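Hypothetical protein (PDB 2HRX) is of unknown function and belongs to the YqgE/AlgH (UPF0301) family, folding as a compact chain built round a mixed beta sheet. Local coordinates at residues 34-39 with 51-56; 76-81 with 133-138; 5-10 with 22-27; 11-16 with 154-159. One frame throughout, in Å; residues are numbered along the deposited sequence.

Interaction 1 of 4, residues 34-39 with 51-56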
# COMPACT_ATOMS: atom_id res chain seq x y z
N ARG A 34 6.97 8.52 -7.14
CA ARG A 34 6.34 8.94 -5.89
C ARG A 34 5.29 7.96 -5.39
O ARG A 34 4.24 8.37 -4.87
CB ARG A 34 5.70 10.32 -6.05
CG ARG A 34 6.58 11.35 -6.74
CD ARG A 34 7.86 11.64 -5.99
NE ARG A 34 8.68 12.59 -6.75
CZ ARG A 34 9.82 13.11 -6.32
NH1 ARG A 34 10.30 12.79 -5.13
NH2 ARG A 34 10.49 13.96 -7.09
N SER A 35 5.56 6.67 -5.54
CA SER A 35 4.62 5.66 -5.08
C SER A 35 5.00 5.16 -3.69
O SER A 35 6.14 5.31 -3.26
CB SER A 35 4.59 4.48 -6.06
OG SER A 35 5.88 3.94 -6.25
N VAL A 36 4.02 4.59 -3.00
CA VAL A 36 4.20 4.02 -1.67
C VAL A 36 3.49 2.68 -1.81
O VAL A 36 2.28 2.58 -1.65
CB VAL A 36 3.50 4.87 -0.60
CG1 VAL A 36 3.59 4.17 0.76
CG2 VAL A 36 4.15 6.25 -0.54
N ILE A 37 4.26 1.65 -2.12
CA ILE A 37 3.70 0.34 -2.37
C ILE A 37 3.66 -0.59 -1.18
O ILE A 37 4.69 -1.01 -0.65
CB ILE A 37 4.45 -0.32 -3.54
CG1 ILE A 37 4.50 0.67 -4.72
CG2 ILE A 37 3.75 -1.61 -3.97
CD1 ILE A 37 5.22 0.14 -5.94
N LEU A 38 2.44 -0.90 -0.75
CA LEU A 38 2.22 -1.79 0.37
C LEU A 38 2.45 -3.21 -0.14
O LEU A 38 1.88 -3.59 -1.15
CB LEU A 38 0.78 -1.65 0.87
CG LEU A 38 0.39 -2.64 1.99
CD1 LEU A 38 1.22 -2.34 3.23
CD2 LEU A 38 -1.10 -2.52 2.29
N ILE A 39 3.29 -3.97 0.54
CA ILE A 39 3.57 -5.34 0.14
C ILE A 39 2.44 -6.20 0.69
O ILE A 39 2.17 -6.18 1.89
CB ILE A 39 4.93 -5.81 0.68
CG1 ILE A 39 6.06 -5.04 -0.02
CG2 ILE A 39 5.08 -7.31 0.48
CD1 ILE A 39 7.43 -5.24 0.62
N ASN A 51 0.06 0.24 -4.76
CA ASN A 51 0.39 1.64 -4.49
C ASN A 51 -0.75 2.24 -3.67
O ASN A 51 -1.92 1.99 -3.95
CB ASN A 51 0.54 2.39 -5.81
CG ASN A 51 1.12 3.79 -5.64
OD1 ASN A 51 1.49 4.20 -4.54
ND2 ASN A 51 1.20 4.51 -6.75
N LEU A 52 -0.41 3.03 -2.65
CA LEU A 52 -1.42 3.65 -1.80
C LEU A 52 -1.53 5.14 -2.07
O LEU A 52 -2.39 5.82 -1.51
CB LEU A 52 -1.04 3.48 -0.32
CG LEU A 52 -0.71 2.10 0.24
CD1 LEU A 52 -0.12 2.24 1.64
CD2 LEU A 52 -1.96 1.24 0.27
N ALA A 53 -0.67 5.64 -2.95
CA ALA A 53 -0.61 7.06 -3.25
C ALA A 53 -1.34 7.61 -4.47
O ALA A 53 -1.29 8.82 -4.70
CB ALA A 53 0.86 7.47 -3.33
N SER A 54 -2.04 6.77 -5.23
CA SER A 54 -2.70 7.25 -6.43
C SER A 54 -4.20 6.97 -6.57
O SER A 54 -4.60 5.88 -6.96
CB SER A 54 -1.97 6.71 -7.66
OG SER A 54 -2.63 7.08 -8.86
N ARG A 55 -5.02 7.97 -6.26
CA ARG A 55 -6.47 7.82 -6.37
C ARG A 55 -6.89 7.92 -7.83
O ARG A 55 -6.39 8.77 -8.57
CB ARG A 55 -7.17 8.90 -5.56
CG ARG A 55 -8.68 8.84 -5.64
CD ARG A 55 -9.29 9.24 -4.31
NE ARG A 55 -8.92 10.60 -3.93
CZ ARG A 55 -9.50 11.69 -4.42
NH1 ARG A 55 -10.48 11.57 -5.31
NH2 ARG A 55 -9.11 12.89 -4.02
N SER A 56 -7.81 7.05 -8.26
CA SER A 56 -8.29 7.08 -9.63
C SER A 56 -9.56 7.91 -9.68
O SER A 56 -10.03 8.40 -8.65
CB SER A 56 -8.62 5.67 -10.12
OG SER A 56 -9.92 5.30 -9.71
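Asn51 meets Val36 where strand 47-51 ends beside strand 36-42, and its side chain makes an Asx turn there. OD1 accepts from Val36 N across the contact at 3.0 Å, with a nearly straight N-H...O angle of 168°. The same OD1 takes Ala53 N, two residues on, at 3.0 Å. The two donors arrive from opposite faces of the amide plane, so two bonds grip one oxygen. CG stands anti to the backbone N (chi1 -170°), and this brings the amide against Ser35, whose CB lies 3.5 Å from ND2.

The backbones are antiparallel here. Ile37 and Asn51 form a non-hydrogen-bonded pair, and Leu52 N then bonds to Val36 O at 2.9 Å. Past that bond the chain 52-54 leaves the strand. Leu52 keeps its side chain on the contact, its two methyl branches against CB of Leu38.

Further out, Ser35 OG bonds to Phe32 O. The backbones of Ser35 and Ile37 bond to Ala23 and Leu21 of strand 19-23, the strand on the other side. Helix 173-179 packs on Val36 and Ala53 through Val173. The Ala53 methyl CB sits 3.8 Å from Arg34 O.

Interaction 2 of 4, residues 76-81 with 133-138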
# COMPACT_ATOMS: atom_id res chain seq x y z
N ALA A 76 -13.32 5.91 -3.82
CA ALA A 76 -12.93 5.72 -5.21
C ALA A 76 -11.87 4.63 -5.28
O ALA A 76 -11.18 4.36 -4.29
CB ALA A 76 -12.36 7.01 -5.77
N LEU A 77 -11.74 3.99 -6.43
CA LEU A 77 -10.71 2.96 -6.59
C LEU A 77 -9.37 3.66 -6.67
O LEU A 77 -9.25 4.72 -7.29
CB LEU A 77 -10.93 2.16 -7.88
CG LEU A 77 -11.68 0.82 -7.84
CD1 LEU A 77 -12.90 0.90 -6.95
CD2 LEU A 77 -12.06 0.45 -9.25
N TYR A 78 -8.36 3.08 -6.03
CA TYR A 78 -7.02 3.63 -6.08
C TYR A 78 -6.26 2.76 -7.08
O TYR A 78 -6.56 1.57 -7.22
CB TYR A 78 -6.36 3.58 -4.70
CG TYR A 78 -6.72 4.76 -3.84
CD1 TYR A 78 -8.05 5.04 -3.51
CD2 TYR A 78 -5.74 5.63 -3.37
CE1 TYR A 78 -8.39 6.17 -2.75
CE2 TYR A 78 -6.07 6.76 -2.61
CZ TYR A 78 -7.40 7.02 -2.30
OH TYR A 78 -7.73 8.13 -1.56
N ILE A 79 -5.30 3.34 -7.79
CA ILE A 79 -4.52 2.58 -8.77
C ILE A 79 -3.40 1.86 -8.03
O ILE A 79 -2.40 2.47 -7.64
CB ILE A 79 -3.92 3.53 -9.84
CG1 ILE A 79 -5.04 4.33 -10.50
CG2 ILE A 79 -3.16 2.72 -10.90
CD1 ILE A 79 -4.55 5.36 -11.51
N GLY A 80 -3.57 0.56 -7.85
CA GLY A 80 -2.57 -0.23 -7.14
C GLY A 80 -1.30 -0.51 -7.91
O GLY A 80 -0.24 -0.68 -7.32
N GLY A 81 -1.40 -0.56 -9.24
CA GLY A 81 -0.23 -0.83 -10.05
C GLY A 81 -0.61 -0.94 -11.52
O GLY A 81 -1.79 -0.85 -11.85
N ARG A 133 -9.89 0.25 1.89
CA ARG A 133 -9.66 0.92 0.62
C ARG A 133 -9.51 -0.11 -0.48
O ARG A 133 -8.93 -1.18 -0.27
CB ARG A 133 -8.41 1.79 0.72
CG ARG A 133 -8.10 2.61 -0.52
CD ARG A 133 -7.42 3.92 -0.13
NE ARG A 133 -8.36 4.84 0.52
CZ ARG A 133 -8.00 5.98 1.09
NH1 ARG A 133 -6.73 6.35 1.10
NH2 ARG A 133 -8.92 6.75 1.67
N LEU A 134 -10.04 0.20 -1.66
CA LEU A 134 -9.98 -0.71 -2.80
C LEU A 134 -8.93 -0.29 -3.82
O LEU A 134 -8.82 0.89 -4.17
CB LEU A 134 -11.35 -0.79 -3.48
CG LEU A 134 -12.52 -1.34 -2.65
CD1 LEU A 134 -13.74 -1.47 -3.55
CD2 LEU A 134 -12.15 -2.70 -2.06
N PHE A 135 -8.17 -1.27 -4.30
CA PHE A 135 -7.09 -1.05 -5.26
C PHE A 135 -7.25 -1.84 -6.55
O PHE A 135 -7.33 -3.07 -6.54
CB PHE A 135 -5.76 -1.43 -4.62
CG PHE A 135 -5.46 -0.68 -3.37
CD1 PHE A 135 -4.83 0.56 -3.43
CD2 PHE A 135 -5.88 -1.17 -2.14
CE1 PHE A 135 -4.62 1.30 -2.27
CE2 PHE A 135 -5.68 -0.44 -0.97
CZ PHE A 135 -5.05 0.80 -1.04
N ALA A 136 -7.28 -1.13 -7.67
CA ALA A 136 -7.39 -1.75 -8.98
C ALA A 136 -5.96 -1.85 -9.53
O ALA A 136 -5.25 -0.85 -9.60
CB ALA A 136 -8.25 -0.88 -9.90
N GLY A 137 -5.55 -3.06 -9.91
CA GLY A 137 -4.21 -3.25 -10.42
C GLY A 137 -3.20 -3.42 -9.30
O GLY A 137 -3.48 -3.10 -8.15
N HIS A 138 -2.01 -3.91 -9.64
CA HIS A 138 -0.96 -4.13 -8.65
C HIS A 138 0.41 -4.12 -9.31
O HIS A 138 0.53 -4.01 -10.54
CB HIS A 138 -1.16 -5.46 -7.94
CG HIS A 138 -1.03 -6.65 -8.84
ND1 HIS A 138 0.19 -7.13 -9.26
CD2 HIS A 138 -1.96 -7.45 -9.40
CE1 HIS A 138 0.00 -8.18 -10.05
NE2 HIS A 138 -1.29 -8.39 -10.15
O HOH W 1 -11.51 2.61 -2.11
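The guanidinium of Arg133 lies flat on the ring of Tyr78, their planes only 5° apart and their centres 4.3 Å apart. The overlap is shifted toward the phenol end, so Tyr78 OH sits over one face of the guanidinium. The middle of the ring is taken by the aliphatic part of the arginine: CD stands 3.5 Å from the ring centroid, a CH-pi contact. Two bends in the Arg133 chain, at chi2 and chi3, let it follow the ring in this way. The guanidinium also has a polar partner, since NH1 bonds to Ala167 O.

Phe135 meets Tyr78 obliquely; its CD1 lies 3.6 Å from Tyr78 CB.

Beneath these side chains, strands 76-79 and 129-141 of the mixed sheet are paired in parallel, though the short segments 76-79 and 133-136 are twisted 51° against each other. Tyr78 pairs with Phe135 and Ile79 with Ala136. Tyr78 N bonds to Leu134 O, and Ala136 N returns a bond of 2.8 Å to Tyr78 O. Gly80 N closes the series on Ala136 O. A water bridges Ala76 O and Leu134 N where the strands part.

On the face of Ala136, Leu77 sends CD2 to Ala136 CB, while its CD1 reaches Leu134 CB. The chain turns a corner at Gly137. Gly80 and Gly81 pass close to it there, and Gly80 CA lies 3.2 Å from Gly137 O.

Interaction 3 of 4, residues 5-10 with 22-27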
# COMPACT_ATOMS: atom_id res chain seq x y z
N ARG A 5 23.15 7.52 -3.28
CA ARG A 5 21.70 7.58 -3.45
C ARG A 5 21.13 7.78 -2.05
O ARG A 5 21.62 7.18 -1.09
CB ARG A 5 21.20 6.28 -4.07
CG ARG A 5 21.63 6.10 -5.52
CD ARG A 5 20.66 6.81 -6.46
NE ARG A 5 19.53 5.95 -6.80
CZ ARG A 5 18.26 6.33 -6.80
NH1 ARG A 5 17.95 7.57 -6.47
NH2 ARG A 5 17.31 5.47 -7.12
N LEU A 6 20.12 8.63 -1.93
CA LEU A 6 19.49 8.94 -0.65
C LEU A 6 19.29 7.74 0.28
O LEU A 6 19.76 7.72 1.41
CB LEU A 6 18.13 9.60 -0.90
CG LEU A 6 17.67 10.76 -0.00
CD1 LEU A 6 16.15 10.79 -0.02
CD2 LEU A 6 18.18 10.60 1.43
N PHE A 7 18.57 6.73 -0.21
CA PHE A 7 18.28 5.54 0.59
C PHE A 7 19.47 4.70 1.05
O PHE A 7 19.36 3.97 2.04
CB PHE A 7 17.26 4.66 -0.15
CG PHE A 7 15.95 5.36 -0.41
CD1 PHE A 7 15.55 6.44 0.37
CD2 PHE A 7 15.09 4.91 -1.41
CE1 PHE A 7 14.32 7.07 0.16
CE2 PHE A 7 13.85 5.53 -1.63
CZ PHE A 7 13.47 6.61 -0.85
N ASN A 8 20.60 4.78 0.35
CA ASN A 8 21.77 4.00 0.75
C ASN A 8 22.43 4.55 2.00
O ASN A 8 23.38 3.95 2.52
CB ASN A 8 22.80 3.93 -0.38
CG ASN A 8 22.32 3.12 -1.54
OD1 ASN A 8 21.51 2.20 -1.38
ND2 ASN A 8 22.82 3.42 -2.73
N ALA A 9 21.94 5.68 2.47
CA ALA A 9 22.46 6.30 3.68
C ALA A 9 21.54 5.92 4.84
O ALA A 9 21.79 6.28 5.99
CB ALA A 9 22.50 7.81 3.52
N MSE A 10 20.49 5.19 4.51
CA MSE A 10 19.51 4.76 5.50
C MSE A 10 19.66 3.28 5.83
O MSE A 10 20.44 2.56 5.20
CB MSE A 10 18.09 5.00 4.97
CG MSE A 10 17.82 6.42 4.52
SE MSE A 10 18.04 7.70 5.95
CE MSE A 10 19.71 8.50 5.39
N VAL A 22 8.87 2.73 -0.49
CA VAL A 22 8.78 4.14 -0.84
C VAL A 22 9.68 4.47 -2.02
O VAL A 22 10.89 4.25 -1.95
CB VAL A 22 9.17 5.05 0.35
CG1 VAL A 22 8.88 6.50 0.01
CG2 VAL A 22 8.42 4.61 1.60
N ALA A 23 9.10 5.02 -3.08
CA ALA A 23 9.88 5.35 -4.27
C ALA A 23 10.91 6.43 -3.99
O ALA A 23 10.64 7.40 -3.26
CB ALA A 23 8.95 5.80 -5.40
N ALA A 24 12.10 6.28 -4.57
CA ALA A 24 13.16 7.26 -4.39
C ALA A 24 12.70 8.54 -5.08
O ALA A 24 11.96 8.49 -6.06
CB ALA A 24 14.46 6.77 -5.01
N PRO A 25 13.13 9.71 -4.56
CA PRO A 25 12.74 10.99 -5.16
C PRO A 25 13.05 11.07 -6.67
O PRO A 25 12.27 11.63 -7.44
CB PRO A 25 13.54 12.01 -4.35
CG PRO A 25 13.62 11.37 -3.00
CD PRO A 25 13.94 9.92 -3.35
N SER A 26 14.19 10.52 -7.07
CA SER A 26 14.60 10.56 -8.47
C SER A 26 13.88 9.59 -9.42
O SER A 26 14.03 9.70 -10.63
CB SER A 26 16.11 10.37 -8.59
OG SER A 26 16.52 9.11 -8.09
N MSE A 27 13.11 8.65 -8.89
CA MSE A 27 12.39 7.71 -9.75
C MSE A 27 11.40 8.53 -10.58
O MSE A 27 10.56 9.23 -10.02
CB MSE A 27 11.64 6.67 -8.92
CG MSE A 27 11.13 5.48 -9.73
SE MSE A 27 10.27 4.12 -8.67
CE MSE A 27 11.81 3.36 -7.84
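A short 3-10 turn near the N-terminus, residues 6-9, packs against the chain where strand 19-23 runs out into a beta turn. Phe7 is the main link. Its CE2 corner comes close to the backbone, 3.2 Å from Val22 O and 3.3 Å from Ala24 CA. Ala23 O lies at the ring edge, near its plane. The same corner touches the methyl CB of Ala24 at 3.7 Å. With CG anti to the carbonyl carbon (chi1 -60°), the ring extends from the 3-10 turn to the strand end.

Leu6 adds a second apolar touch. Its CD1 meets CG of Pro25 at 4.0 Å, the two side chains crossing at about a right angle.

Pro25 and Ser26 are the two central residues of a type I beta turn from Ala24 to Met27, a selenomethionine. The turn is closed by Met27 N bonding to Ala24 O, and it carries the chain on from the end of strand 19-23. On the other segment, Asn8 N bonds to Arg5 O at the start of the 3-10 turn.

Arg5 curls back toward the beta turn through bends at chi2 and chi3. Its NH1 lies 2.7 Å from Ser26 OG, and its NH2 rests by the methyl of Ala24. A long, weak ion pair links NH2 to Asp154, and NE makes a weak hydrogen bond to Asn152 O. Helix 173-179 packs on Val22 and Pro25 through Trp174.

Interaction 4 of 4, residues 11-16 with 154-159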
# COMPACT_ATOMS: atom_id res chain seq x y z
N GLU A 11 18.91 2.83 6.83
CA GLU A 11 18.95 1.43 7.24
C GLU A 11 18.15 0.63 6.23
O GLU A 11 17.28 1.17 5.54
CB GLU A 11 18.33 1.28 8.63
CG GLU A 11 19.06 0.30 9.53
CD GLU A 11 20.43 0.80 9.94
OE1 GLU A 11 21.31 0.92 9.06
OE2 GLU A 11 20.62 1.10 11.14
N ARG A 12 18.44 -0.67 6.13
CA ARG A 12 17.73 -1.53 5.20
C ARG A 12 16.81 -2.50 5.94
O ARG A 12 17.25 -3.55 6.40
CB ARG A 12 18.72 -2.31 4.33
CG ARG A 12 19.11 -1.58 3.05
CD ARG A 12 20.61 -1.56 2.85
NE ARG A 12 20.99 -0.88 1.61
CZ ARG A 12 20.86 -1.40 0.40
NH1 ARG A 12 20.35 -2.61 0.25
NH2 ARG A 12 21.24 -0.71 -0.67
N ASN A 13 15.54 -2.12 6.04
CA ASN A 13 14.54 -2.95 6.70
C ASN A 13 14.14 -4.06 5.72
O ASN A 13 14.02 -3.81 4.52
CB ASN A 13 13.32 -2.09 7.06
CG ASN A 13 13.65 -0.99 8.06
OD1 ASN A 13 13.09 0.11 8.01
ND2 ASN A 13 14.56 -1.28 8.99
N GLU A 14 13.94 -5.27 6.23
CA GLU A 14 13.59 -6.40 5.37
C GLU A 14 12.19 -6.32 4.78
O GLU A 14 11.21 -6.07 5.48
CB GLU A 14 13.73 -7.71 6.14
CG GLU A 14 15.07 -8.39 5.97
CD GLU A 14 15.29 -8.91 4.55
OE1 GLU A 14 14.52 -9.79 4.11
OE2 GLU A 14 16.23 -8.43 3.88
N PRO A 15 12.08 -6.52 3.46
CA PRO A 15 10.74 -6.45 2.87
C PRO A 15 9.88 -7.57 3.45
O PRO A 15 10.37 -8.66 3.74
CB PRO A 15 11.01 -6.64 1.38
CG PRO A 15 12.36 -6.02 1.20
CD PRO A 15 13.12 -6.54 2.41
N ALA A 16 8.60 -7.28 3.64
CA ALA A 16 7.67 -8.27 4.17
C ALA A 16 6.26 -7.73 4.04
O ALA A 16 6.06 -6.53 3.90
CB ALA A 16 8.00 -8.54 5.64
N ASP A 154 16.47 2.38 -5.30
CA ASP A 154 15.12 2.68 -5.80
C ASP A 154 14.05 2.74 -4.72
O ASP A 154 13.08 3.50 -4.84
CB ASP A 154 14.65 1.63 -6.81
CG ASP A 154 15.46 1.63 -8.09
OD1 ASP A 154 16.32 2.52 -8.28
OD2 ASP A 154 15.22 0.72 -8.92
N TRP A 155 14.21 1.94 -3.67
CA TRP A 155 13.19 1.88 -2.63
C TRP A 155 13.66 1.92 -1.19
O TRP A 155 14.70 1.38 -0.85
CB TRP A 155 12.38 0.58 -2.78
CG TRP A 155 11.89 0.28 -4.18
CD1 TRP A 155 12.45 -0.58 -5.08
CD2 TRP A 155 10.71 0.80 -4.81
NE1 TRP A 155 11.68 -0.64 -6.22
CE2 TRP A 155 10.61 0.20 -6.08
CE3 TRP A 155 9.72 1.72 -4.41
CZ2 TRP A 155 9.55 0.48 -6.96
CZ3 TRP A 155 8.67 2.00 -5.29
CH2 TRP A 155 8.60 1.38 -6.55
N PHE A 156 12.85 2.56 -0.35
CA PHE A 156 13.14 2.59 1.07
C PHE A 156 12.05 1.76 1.73
O PHE A 156 10.86 2.08 1.60
CB PHE A 156 13.11 4.00 1.64
CG PHE A 156 13.38 4.04 3.11
CD1 PHE A 156 14.65 3.72 3.60
CD2 PHE A 156 12.35 4.31 4.01
CE1 PHE A 156 14.89 3.68 4.97
CE2 PHE A 156 12.59 4.27 5.39
CZ PHE A 156 13.86 3.95 5.87
N VAL A 157 12.44 0.70 2.43
CA VAL A 157 11.48 -0.17 3.10
C VAL A 157 11.15 0.37 4.48
O VAL A 157 12.05 0.58 5.30
CB VAL A 157 12.04 -1.61 3.23
CG1 VAL A 157 11.00 -2.53 3.87
CG2 VAL A 157 12.44 -2.15 1.85
N ALA A 158 9.87 0.59 4.73
CA ALA A 158 9.43 1.11 6.02
C ALA A 158 8.09 0.50 6.39
O ALA A 158 7.33 0.09 5.51
CB ALA A 158 9.33 2.62 5.98
N PRO A 159 7.77 0.45 7.69
CA PRO A 159 6.49 -0.12 8.08
C PRO A 159 5.33 0.78 7.67
O PRO A 159 5.47 2.00 7.60
CB PRO A 159 6.61 -0.25 9.60
CG PRO A 159 7.49 0.90 9.95
CD PRO A 159 8.55 0.86 8.87
O HOH W 2 14.75 0.34 4.73
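This is a loop-on-strand contact: the extended N-terminal chain 11-16 runs beside strand 155-159, with one water between them. The strand pairs on its other side with strand 19-23, so the N-terminal chain lies along an outer strand of the mixed sheet.

Val157 is the centre of the packing. Its side chain points toward the loop and meets the backbone of Asn13, with CB 3.2 Å from Asn13 O. The two methyls split the work. CG1, anti to the backbone N (chi1 -177°), lies near Asn13 CB and Glu14 O. CG2 meets CG of Pro15 at 3.9 Å, the two side chains crossing at about a right angle. Pro15 is also in touch with Leu146 of helix 145-151 and with Ile39 of strand 36-42.

Phe156 reaches the loop with its ring. CE1 stands 3.5 Å from Glu11 O, and Met10, a selenomethionine, touches the Phe156 side chain as well.

The water joins three backbone groups. It donates to Glu11 O at 2.8 Å and to Val157 O at 2.8 Å, and it accepts from Asn13 N at 2.9 Å. The side chain of Asn13 also comes close to Val157 O, but the orientation of its amide is uncertain.

The water links the two backbones, much as a direct bond might. Its three partners are all main-chain atoms, so this polar link depends on the path of the two backbones, while Val157 and Pro15 supply the apolar packing.

Interactions 1 and 2 are buried and lie near the middle of the chain. Their centres are about 8 Å apart, and Asn51 N probably bonds to Gly80 O between them. Both rest on direct backbone pairing, antiparallel in interaction 1 and parallel in interaction 2. Interactions 3 and 4 lie farther out, on the N-terminal side of the fold. They hold successive parts of one leading chain, 5-10 and 11-16, to the neighbouring strands 19-23 and 155-159. Interaction 3 is buried and mainly apolar; interaction 4 is partly buried and bridged by water. Strand 19-23 also pairs with strand 36-42, which connects interaction 3 to interaction 1.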